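Local coordinates for lectin-like protein (Entamoeba histolytica HM-1:IMSS-A, PDB 5ZBT) that is of unknown function but, as the legume lectin-like domain of an ERGIC-53-like protein, may bind mannose-containing glycans, at residues D132-K140 / P151-I162; Y175-I184 / I196-P204. All blocks are in the same frame, centred on the assembly; numbering follows the deposited sequence.

Contact 1: residues D132-K140 / P151-I162; sequences DIPMISVLK and PEMYYQCSVANI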
loop_
_atom_site.group_PDB
_atom_site.type_symbol
_atom_site.label_atom_id
_atom_site.label_comp_id
_atom_site.label_asym_id
_atom_site.label_seq_id
_atom_site.Cartn_x
_atom_site.Cartn_y
_atom_site.Cartn_z
ATOM N N ASP A 132 0.666 -19.845 -1.052
ATOM C CA ASP A 132 1.934 -20.156 -1.703
ATOM C C ASP A 132 2.436 -18.975 -2.529
ATOM O O ASP A 132 3.596 -18.571 -2.423
ATOM C CB ASP A 132 1.781 -21.394 -2.583
ATOM C CG ASP A 132 3.114 -21.949 -3.025
ATOM O OD1 ASP A 132 3.926 -22.307 -2.145
ATOM O OD2 ASP A 132 3.364 -22.008 -4.240
ATOM N N ILE A 133 1.578 -18.433 -3.373
ATOM C CA ILE A 133 1.881 -17.275 -4.210
ATOM C C ILE A 133 1.185 -16.079 -3.577
ATOM O O ILE A 133 0.014 -16.196 -3.190
ATOM C CB ILE A 133 1.375 -17.503 -5.651
ATOM C CG1 ILE A 133 2.055 -18.726 -6.276
ATOM C CG2 ILE A 133 1.614 -16.296 -6.541
ATOM C CD1 ILE A 133 3.534 -18.835 -5.958
ATOM N N PRO A 134 1.852 -14.933 -3.436
ATOM C CA PRO A 134 1.179 -13.770 -2.851
ATOM C C PRO A 134 -0.065 -13.381 -3.643
ATOM O O PRO A 134 -0.140 -13.531 -4.869
ATOM C CB PRO A 134 2.247 -12.671 -2.899
ATOM C CG PRO A 134 3.300 -13.176 -3.816
ATOM C CD PRO A 134 3.268 -14.667 -3.714
ATOM N N MET A 135 -1.061 -12.918 -2.902
ATOM C CA MET A 135 -2.321 -12.450 -3.447
ATOM C C MET A 135 -2.378 -10.937 -3.318
ATOM O O MET A 135 -1.886 -10.368 -2.343
ATOM C CB MET A 135 -3.512 -13.072 -2.707
ATOM C CG MET A 135 -3.703 -14.546 -3.014
ATOM S SD MET A 135 -5.401 -15.082 -3.280
ATOM C CE MET A 135 -5.868 -14.236 -4.780
ATOM N N ILE A 136 -2.962 -10.291 -4.313
ATOM C CA ILE A 136 -3.277 -8.878 -4.249
ATOM C C ILE A 136 -4.792 -8.781 -4.191
ATOM O O ILE A 136 -5.484 -9.485 -4.935
ATOM C CB ILE A 136 -2.679 -8.119 -5.444
ATOM C CG1 ILE A 136 -1.147 -8.112 -5.321
ATOM C CG2 ILE A 136 -3.194 -6.698 -5.497
ATOM C CD1 ILE A 136 -0.421 -7.522 -6.523
ATOM N N SER A 137 -5.302 -7.972 -3.263
ATOM C CA SER A 137 -6.730 -7.797 -3.047
ATOM C C SER A 137 -7.054 -6.316 -2.982
ATOM O O SER A 137 -6.211 -5.492 -2.619
ATOM C CB SER A 137 -7.198 -8.445 -1.753
ATOM O OG SER A 137 -6.475 -9.634 -1.503
ATOM N N VAL A 138 -8.284 -5.981 -3.349
ATOM C CA VAL A 138 -8.827 -4.648 -3.152
ATOM C C VAL A 138 -10.118 -4.805 -2.372
ATOM O O VAL A 138 -10.954 -5.652 -2.707
ATOM C CB VAL A 138 -9.071 -3.906 -4.474
ATOM C CG1 VAL A 138 -9.720 -2.578 -4.193
ATOM C CG2 VAL A 138 -7.744 -3.697 -5.222
ATOM N N LEU A 139 -10.263 -4.003 -1.321
ATOM C CA LEU A 139 -11.383 -4.090 -0.397
ATOM C C LEU A 139 -11.924 -2.683 -0.212
ATOM O O LEU A 139 -11.300 -1.870 0.473
ATOM C CB LEU A 139 -10.932 -4.673 0.936
ATOM C CG LEU A 139 -12.004 -5.351 1.776
ATOM C CD1 LEU A 139 -12.777 -6.260 0.893
ATOM C CD2 LEU A 139 -11.357 -6.158 2.863
ATOM N N LYS A 140 -13.067 -2.387 -0.824
ATOM C CA LYS A 140 -13.733 -1.106 -0.615
ATOM C C LYS A 140 -14.721 -1.243 0.533
ATOM O O LYS A 140 -15.523 -2.180 0.560
ATOM C CB LYS A 140 -14.457 -0.628 -1.873
ATOM C CG LYS A 140 -15.112 0.735 -1.724
ATOM C CD LYS A 140 -15.441 1.334 -3.076
ATOM C CE LYS A 140 -15.746 2.827 -2.965
ATOM N NZ LYS A 140 -17.092 3.088 -2.342
ATOM N N PRO A 151 -18.045 -6.616 2.503
ATOM C CA PRO A 151 -17.476 -5.373 1.977
ATOM C C PRO A 151 -18.297 -4.852 0.812
ATOM O O PRO A 151 -19.036 -5.592 0.158
ATOM C CB PRO A 151 -16.072 -5.785 1.524
ATOM C CG PRO A 151 -16.101 -7.288 1.473
ATOM C CD PRO A 151 -17.048 -7.698 2.542
ATOM N N GLU A 152 -18.164 -3.548 0.559
ATOM C CA GLU A 152 -18.856 -2.952 -0.575
ATOM C C GLU A 152 -18.326 -3.489 -1.906
ATOM O O GLU A 152 -19.092 -3.629 -2.867
ATOM C CB GLU A 152 -18.736 -1.431 -0.509
ATOM C CG GLU A 152 -19.299 -0.733 -1.723
ATOM C CD GLU A 152 -19.287 0.787 -1.600
ATOM O OE1 GLU A 152 -18.932 1.317 -0.518
ATOM O OE2 GLU A 152 -19.653 1.450 -2.595
ATOM N N MET A 153 -17.029 -3.794 -1.977
ATOM C CA MET A 153 -16.386 -4.366 -3.156
ATOM C C MET A 153 -15.190 -5.183 -2.695
ATOM O O MET A 153 -14.474 -4.772 -1.778
ATOM C CB MET A 153 -15.893 -3.301 -4.136
ATOM C CG MET A 153 -16.912 -2.306 -4.626
ATOM S SD MET A 153 -16.202 -1.327 -5.959
ATOM C CE MET A 153 -17.336 0.073 -6.002
ATOM N N TYR A 154 -14.975 -6.331 -3.338
ATOM C CA TYR A 154 -13.818 -7.175 -3.047
ATOM C C TYR A 154 -13.333 -7.824 -4.336
ATOM O O TYR A 154 -14.107 -8.491 -5.019
ATOM C CB TYR A 154 -14.136 -8.250 -2.001
ATOM C CG TYR A 154 -12.961 -9.195 -1.806
ATOM C CD1 TYR A 154 -11.869 -8.833 -1.022
ATOM C CD2 TYR A 154 -12.917 -10.416 -2.451
ATOM C CE1 TYR A 154 -10.773 -9.680 -0.862
ATOM C CE2 TYR A 154 -11.831 -11.266 -2.302
ATOM C CZ TYR A 154 -10.766 -10.894 -1.506
ATOM O OH TYR A 154 -9.697 -11.748 -1.370
ATOM N N TYR A 155 -12.054 -7.648 -4.646
ATOM C CA TYR A 155 -11.425 -8.167 -5.851
ATOM C C TYR A 155 -10.081 -8.769 -5.471
ATOM O O TYR A 155 -9.454 -8.345 -4.494
ATOM C CB TYR A 155 -11.197 -7.072 -6.901
ATOM C CG TYR A 155 -12.445 -6.516 -7.573
ATOM C CD1 TYR A 155 -13.300 -5.652 -6.898
ATOM C CD2 TYR A 155 -12.747 -6.829 -8.896
ATOM C CE1 TYR A 155 -14.432 -5.131 -7.511
ATOM C CE2 TYR A 155 -13.879 -6.308 -9.518
ATOM C CZ TYR A 155 -14.709 -5.465 -8.814
ATOM O OH TYR A 155 -15.824 -4.947 -9.408
ATOM N N GLN A 156 -9.622 -9.745 -6.249
ATOM C CA GLN A 156 -8.330 -10.326 -5.927
ATOM C C GLN A 156 -7.650 -10.855 -7.180
ATOM O O GLN A 156 -8.262 -11.037 -8.231
ATOM C CB GLN A 156 -8.453 -11.429 -4.873
ATOM C CG GLN A 156 -9.178 -12.673 -5.326
ATOM C CD GLN A 156 -9.392 -13.681 -4.185
ATOM O OE1 GLN A 156 -9.440 -13.322 -3.002
ATOM N NE2 GLN A 156 -9.508 -14.944 -4.547
ATOM N N CYS A 157 -6.354 -11.064 -7.049
ATOM C CA CYS A 157 -5.537 -11.647 -8.089
ATOM C C CYS A 157 -4.325 -12.256 -7.400
ATOM O O CYS A 157 -4.123 -12.101 -6.190
ATOM C CB CYS A 157 -5.123 -10.600 -9.130
ATOM S SG CYS A 157 -3.513 -9.823 -8.757
ATOM N N SER A 158 -3.499 -12.925 -8.184
ATOM C CA SER A 158 -2.336 -13.616 -7.663
ATOM C C SER A 158 -1.179 -13.321 -8.597
ATOM O O SER A 158 -1.340 -13.431 -9.816
ATOM C CB SER A 158 -2.612 -15.112 -7.576
ATOM O OG SER A 158 -1.573 -15.787 -6.913
ATOM N N VAL A 159 -0.031 -12.918 -8.040
ATOM C CA VAL A 159 1.148 -12.609 -8.846
ATOM C C VAL A 159 2.391 -13.184 -8.183
ATOM O O VAL A 159 2.707 -12.835 -7.040
ATOM C CB VAL A 159 1.339 -11.103 -9.082
ATOM C CG1 VAL A 159 2.647 -10.878 -9.863
ATOM C CG2 VAL A 159 0.162 -10.532 -9.855
ATOM N N ALA A 160 3.127 -14.015 -8.920
ATOM C CA ALA A 160 4.319 -14.657 -8.391
ATOM C C ALA A 160 5.500 -13.698 -8.352
ATOM O O ALA A 160 5.612 -12.781 -9.169
ATOM C CB ALA A 160 4.688 -15.879 -9.237
ATOM N N ASN A 161 6.375 -13.920 -7.367
ATOM C CA ASN A 161 7.715 -13.352 -7.259
ATOM C C ASN A 161 7.736 -11.887 -6.823
ATOM O O ASN A 161 8.690 -11.165 -7.138
ATOM C CB ASN A 161 8.473 -13.518 -8.578
ATOM C CG ASN A 161 8.634 -14.975 -8.970
ATOM O OD1 ASN A 161 8.281 -15.374 -10.084
ATOM N ND2 ASN A 161 9.159 -15.780 -8.051
ATOM N N ILE A 162 6.741 -11.448 -6.048
ATOM C CA ILE A 162 6.680 -10.036 -5.666
ATOM C C ILE A 162 7.884 -9.652 -4.809
ATOM O O ILE A 162 8.567 -8.659 -5.091
ATOM C CB ILE A 162 5.355 -9.710 -4.961
ATOM C CG1 ILE A 162 4.210 -9.683 -5.969
ATOM C CG2 ILE A 162 5.447 -8.360 -4.297
ATOM C CD1 ILE A 162 2.830 -9.692 -5.313
#
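Two residues, Glu152 and Met153, stand opposite the single Lys140, a classic beta bulge at one end of this antiparallel hairpin. Lys140 O receives two weak bonds there, from Glu152 N and from Met153 N. The extra residue also brings the Glu152 side chain alongside that of Lys140. The two side chains point the same way, and Lys140 NZ sits 3.1 Å from Glu152 OE2 in a salt bridge. The hydrogen bond within it is weak, and Glu152 OE1 is equally near. The lysine leaves with CG anti to its own N (chi1 -177°) and bends only at its last torsion, which turns NZ to the carboxylate. Its CD rests 3.7 Å from Met153 CE.

Beyond the bulge the pairing is regular. Val138 and Tyr155 form one hydrogen-bonded pair, with Val138 N 2.9 Å from Tyr155 O. Ile136 and Cys157 form the next, with Cys157 N 2.8 Å from Ile136 O. Their side chains meet through Ile136 CB and Cys157 SG, 3.8 Å apart. This face lies against the second sheet of the lectin sandwich: Val138 packs on Ile184 and Ile198, and Cys157 is disulfide-bonded to Cys195. On the other face, Leu139 CD1 lies at the edge of the Tyr154 ring, near its plane, 3.3 Å from Tyr154 CD1. Past the strand end, Val159 N bonds to Pro134 O at 3.2 Å.

Strand 153-158 is outermost in its sheet within this chain. Backbone bonds to strand 135-142 and the disulfide hold it from two directions, while the Lys140-Glu152 pair probably adds electrostatic attraction at the bulge.

Contact 2: residues Y175-I184 / I196-P204; sequences YLVNEKKLII and ITIEDIDIP
Ile203 CD1 sits over the centre of the Tyr175 ring, 3.4 Å from the centroid and 14° off the normal, a CH-pi contact. At the edge of the same ring, Tyr175 OH donates to a lone pair of Ile201 O at 2.8 Å. The hydroxyl also takes a weak bond from Ile203 N. Tyr175 thus holds the loop after strand 191-198 through both its ring and its oxygen. Its chi1 of -177° swings the ring away from its own backbone N and toward that loop. Leu182 lies beside it, with its CA at the ring edge, in plane. Leu182 CB touches Ile201 CG2 at 3.7 Å, its CD1 meets Ile203 CD1, and its CD2 lies by Ile198 CD1.

Behind these side chains is the antiparallel hairpin of strands 181-188 and 191-198, at the margin of one sheet of the legume-lectin beta sandwich. Leu182 and Ile198 bond to each other in both directions, and Ile198 N lies 2.8 Å from Leu182 O. Ile184 and Ile196 form the next such pair. Ile198 and Ile201 continue inward to Met153 of the facing sheet.

Three residues past the strand end, Ile201 N bonds to Lys180 O at 2.9 Å with an N-H...O angle of 167°. The bond joins this loop to the turn before strand 181-188. In that turn Lys180 and Lys181 stand opposite the single Leu176, a G1 beta bulge. Leu176 and Lys181 exchange backbone bonds in both directions, and Ser79 OG holds Val177 N from outside. At the outer rim, Lys181 CG runs 3.4 Å from Glu199 OE1. A water bridges Glu179 OE2 and Glu199 OE1.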
loop_
_atom_site.group_PDB
_atom_site.type_symbol
_atom_site.label_atom_id
_atom_site.label_comp_id
_atom_site.label_asym_id
_atom_site.label_seq_id
_atom_site.Cartn_x
_atom_site.Cartn_y
_atom_site.Cartn_z
ATOM N N TYR A 175 -5.914 5.407 -11.315
ATOM C CA TYR A 175 -7.327 5.763 -11.279
ATOM C C TYR A 175 -7.630 6.821 -12.334
ATOM O O TYR A 175 -6.976 7.868 -12.381
ATOM C CB TYR A 175 -7.723 6.264 -9.894
ATOM C CG TYR A 175 -9.201 6.591 -9.745
ATOM C CD1 TYR A 175 -10.170 5.595 -9.875
ATOM C CD2 TYR A 175 -9.626 7.892 -9.452
ATOM C CE1 TYR A 175 -11.519 5.877 -9.714
ATOM C CE2 TYR A 175 -10.982 8.188 -9.282
ATOM C CZ TYR A 175 -11.917 7.175 -9.418
ATOM O OH TYR A 175 -13.255 7.450 -9.261
ATOM N N LEU A 176 -8.621 6.552 -13.178
ATOM C CA LEU A 176 -9.110 7.528 -14.143
ATOM C C LEU A 176 -10.408 8.119 -13.610
ATOM O O LEU A 176 -11.392 7.392 -13.424
ATOM C CB LEU A 176 -9.323 6.884 -15.510
ATOM C CG LEU A 176 -8.126 6.041 -15.950
ATOM C CD1 LEU A 176 -8.453 5.248 -17.211
ATOM C CD2 LEU A 176 -6.930 6.939 -16.167
ATOM N N VAL A 177 -10.400 9.436 -13.365
ATOM C CA VAL A 177 -11.481 10.096 -12.632
ATOM C C VAL A 177 -12.759 10.129 -13.464
ATOM O O VAL A 177 -13.854 9.828 -12.970
ATOM C CB VAL A 177 -11.048 11.514 -12.214
ATOM C CG1 VAL A 177 -12.232 12.307 -11.728
ATOM C CG2 VAL A 177 -9.969 11.452 -11.132
ATOM N N ASN A 178 -12.644 10.494 -14.740
ATOM C CA ASN A 178 -13.834 10.545 -15.589
ATOM C C ASN A 178 -14.430 9.158 -15.805
ATOM O O ASN A 178 -15.655 8.987 -15.776
ATOM C CB ASN A 178 -13.494 11.200 -16.927
ATOM C CG ASN A 178 -13.367 12.703 -16.819
ATOM O OD1 ASN A 178 -13.533 13.284 -15.737
ATOM N ND2 ASN A 178 -13.087 13.349 -17.944
ATOM N N GLU A 179 -13.589 8.152 -16.030
ATOM C CA GLU A 179 -14.105 6.810 -16.264
ATOM C C GLU A 179 -14.495 6.090 -14.992
ATOM O O GLU A 179 -15.107 5.019 -15.080
ATOM C CB GLU A 179 -13.073 5.975 -17.009
ATOM C CG GLU A 179 -12.508 6.677 -18.224
ATOM C CD GLU A 179 -11.908 5.703 -19.219
ATOM O OE1 GLU A 179 -10.969 6.107 -19.946
ATOM O OE2 GLU A 179 -12.360 4.529 -19.263
ATOM N N LYS A 180 -14.147 6.634 -13.826
ATOM C CA LYS A 180 -14.385 5.963 -12.546
ATOM C C LYS A 180 -13.822 4.544 -12.570
ATOM O O LYS A 180 -14.466 3.576 -12.148
ATOM C CB LYS A 180 -15.872 5.975 -12.185
ATOM C CG LYS A 180 -16.405 7.392 -11.955
ATOM C CD LYS A 180 -17.720 7.384 -11.198
ATOM C CE LYS A 180 -18.251 8.794 -11.000
ATOM N NZ LYS A 180 -17.425 9.554 -10.023
ATOM N N LYS A 181 -12.593 4.429 -13.067
ATOM C CA LYS A 181 -11.941 3.147 -13.276
ATOM C C LYS A 181 -10.657 3.099 -12.462
ATOM O O LYS A 181 -9.793 3.976 -12.601
ATOM C CB LYS A 181 -11.639 2.925 -14.755
ATOM C CG LYS A 181 -11.548 1.475 -15.127
ATOM C CD LYS A 181 -10.589 1.289 -16.266
ATOM C CE LYS A 181 -11.273 1.022 -17.580
ATOM N NZ LYS A 181 -10.268 0.454 -18.554
ATOM N N LEU A 182 -10.542 2.083 -11.614
ATOM C CA LEU A 182 -9.330 1.821 -10.855
ATOM C C LEU A 182 -8.631 0.601 -11.444
ATOM O O LEU A 182 -9.274 -0.412 -11.726
ATOM C CB LEU A 182 -9.652 1.604 -9.379
ATOM C CG LEU A 182 -8.470 1.254 -8.488
ATOM C CD1 LEU A 182 -7.712 2.514 -8.159
ATOM C CD2 LEU A 182 -8.946 0.566 -7.227
ATOM N N ILE A 183 -7.323 0.705 -11.639
ATOM C CA ILE A 183 -6.525 -0.369 -12.215
ATOM C C ILE A 183 -5.334 -0.611 -11.303
ATOM O O ILE A 183 -4.629 0.336 -10.941
ATOM C CB ILE A 183 -6.062 -0.037 -13.650
ATOM C CG1 ILE A 183 -7.279 0.269 -14.532
ATOM C CG2 ILE A 183 -5.259 -1.178 -14.238
ATOM C CD1 ILE A 183 -6.942 0.509 -15.982
ATOM N N ILE A 184 -5.158 -1.865 -10.885
ATOM C CA ILE A 184 -4.009 -2.313 -10.106
ATOM C C ILE A 184 -3.154 -3.191 -11.005
ATOM O O ILE A 184 -3.658 -4.146 -11.612
ATOM C CB ILE A 184 -4.426 -3.103 -8.851
ATOM C CG1 ILE A 184 -5.557 -2.401 -8.088
ATOM C CG2 ILE A 184 -3.226 -3.334 -7.951
ATOM C CD1 ILE A 184 -5.190 -1.074 -7.510
ATOM N N ILE A 196 -5.988 -6.278 -11.272
ATOM C CA ILE A 196 -7.379 -5.962 -10.983
ATOM C C ILE A 196 -7.770 -4.712 -11.764
ATOM O O ILE A 196 -6.996 -3.749 -11.864
ATOM C CB ILE A 196 -7.593 -5.764 -9.466
ATOM C CG1 ILE A 196 -7.579 -7.109 -8.732
ATOM C CG2 ILE A 196 -8.877 -4.962 -9.159
ATOM C CD1 ILE A 196 -7.289 -6.980 -7.239
ATOM N N THR A 197 -8.967 -4.746 -12.339
ATOM C CA THR A 197 -9.631 -3.559 -12.855
ATOM C C THR A 197 -11.000 -3.472 -12.200
ATOM O O THR A 197 -11.729 -4.469 -12.165
ATOM C CB THR A 197 -9.786 -3.617 -14.382
ATOM O OG1 THR A 197 -8.494 -3.677 -14.983
ATOM C CG2 THR A 197 -10.486 -2.389 -14.896
ATOM N N ILE A 198 -11.349 -2.296 -11.687
ATOM C CA ILE A 198 -12.658 -2.051 -11.090
ATOM C C ILE A 198 -13.317 -0.913 -11.843
ATOM O O ILE A 198 -12.794 0.214 -11.866
ATOM C CB ILE A 198 -12.565 -1.707 -9.594
ATOM C CG1 ILE A 198 -11.698 -2.718 -8.850
ATOM C CG2 ILE A 198 -13.966 -1.653 -8.976
ATOM C CD1 ILE A 198 -11.567 -2.401 -7.405
ATOM N N GLU A 199 -14.473 -1.190 -12.430
ATOM C CA GLU A 199 -15.242 -0.141 -13.080
ATOM C C GLU A 199 -16.196 0.523 -12.088
ATOM O O GLU A 199 -16.517 -0.023 -11.028
ATOM C CB GLU A 199 -16.019 -0.707 -14.265
ATOM C CG GLU A 199 -15.212 -1.662 -15.101
ATOM C CD GLU A 199 -14.392 -0.959 -16.165
ATOM O OE1 GLU A 199 -14.527 0.280 -16.310
ATOM O OE2 GLU A 199 -13.608 -1.654 -16.854
ATOM N N ASP A 200 -16.623 1.732 -12.441
ATOM C CA ASP A 200 -17.636 2.477 -11.686
ATOM C C ASP A 200 -17.331 2.512 -10.180
ATOM O O ASP A 200 -18.190 2.276 -9.328
ATOM C CB ASP A 200 -19.035 1.912 -11.964
ATOM C CG ASP A 200 -20.135 2.827 -11.472
ATOM O OD1 ASP A 200 -20.132 4.022 -11.854
ATOM O OD2 ASP A 200 -21.001 2.353 -10.698
ATOM N N ILE A 201 -16.085 2.834 -9.846
ATOM C CA ILE A 201 -15.646 2.955 -8.461
ATOM C C ILE A 201 -15.248 4.404 -8.229
ATOM O O ILE A 201 -14.547 5.004 -9.054
ATOM C CB ILE A 201 -14.492 1.988 -8.140
ATOM C CG1 ILE A 201 -13.996 2.170 -6.711
ATOM C CG2 ILE A 201 -13.339 2.137 -9.133
ATOM C CD1 ILE A 201 -12.968 1.099 -6.330
ATOM N N ASP A 202 -15.734 4.971 -7.137
ATOM C CA ASP A 202 -15.530 6.368 -6.806
ATOM C C ASP A 202 -14.418 6.493 -5.785
ATOM O O ASP A 202 -14.324 5.680 -4.866
ATOM C CB ASP A 202 -16.816 6.963 -6.246
ATOM C CG ASP A 202 -17.508 7.866 -7.235
ATOM O OD1 ASP A 202 -18.645 8.280 -6.938
ATOM O OD2 ASP A 202 -16.904 8.174 -8.291
ATOM N N ILE A 203 -13.579 7.510 -5.954
ATOM C CA ILE A 203 -12.546 7.830 -4.968
ATOM C C ILE A 203 -12.689 9.292 -4.570
ATOM O O ILE A 203 -12.210 10.186 -5.286
ATOM C CB ILE A 203 -11.131 7.541 -5.496
ATOM C CG1 ILE A 203 -11.028 6.083 -5.960
ATOM C CG2 ILE A 203 -10.104 7.825 -4.419
ATOM C CD1 ILE A 203 -9.680 5.707 -6.496
ATOM N N PRO A 204 -13.327 9.582 -3.443
ATOM C CA PRO A 204 -13.385 10.963 -2.944
ATOM C C PRO A 204 -12.013 11.413 -2.467
ATOM O O PRO A 204 -11.080 10.597 -2.411
ATOM C CB PRO A 204 -14.384 10.870 -1.775
ATOM C CG PRO A 204 -15.013 9.512 -1.873
ATOM C CD PRO A 204 -13.998 8.640 -2.539
HETATM O O HOH W 1 -14.423 2.623 -18.619
#

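From the N terminus, the chain first enters contact 1. Strand 135-142 turns back as strand 153-158, which closes a loop at the margin of one sheet. Strand 170-176 then begins contact 2 in the other sheet. The chain turns into strand 181-188, and strand 191-198 closes the second loop. The two contacts follow in series and neither nests nor crosses. They nevertheless meet in space, with centres about 16 Å apart. Ile198 CD1 packs on Val138 CG1 and on Tyr155 CD1, each at 3.7 Å. Gln156 CA approaches Ile196 CD1 as closely. Two marginal hairpins thereby face each other and join the two sheets of the sandwich, with the Cys157-Cys195 disulfide as a covalent tie.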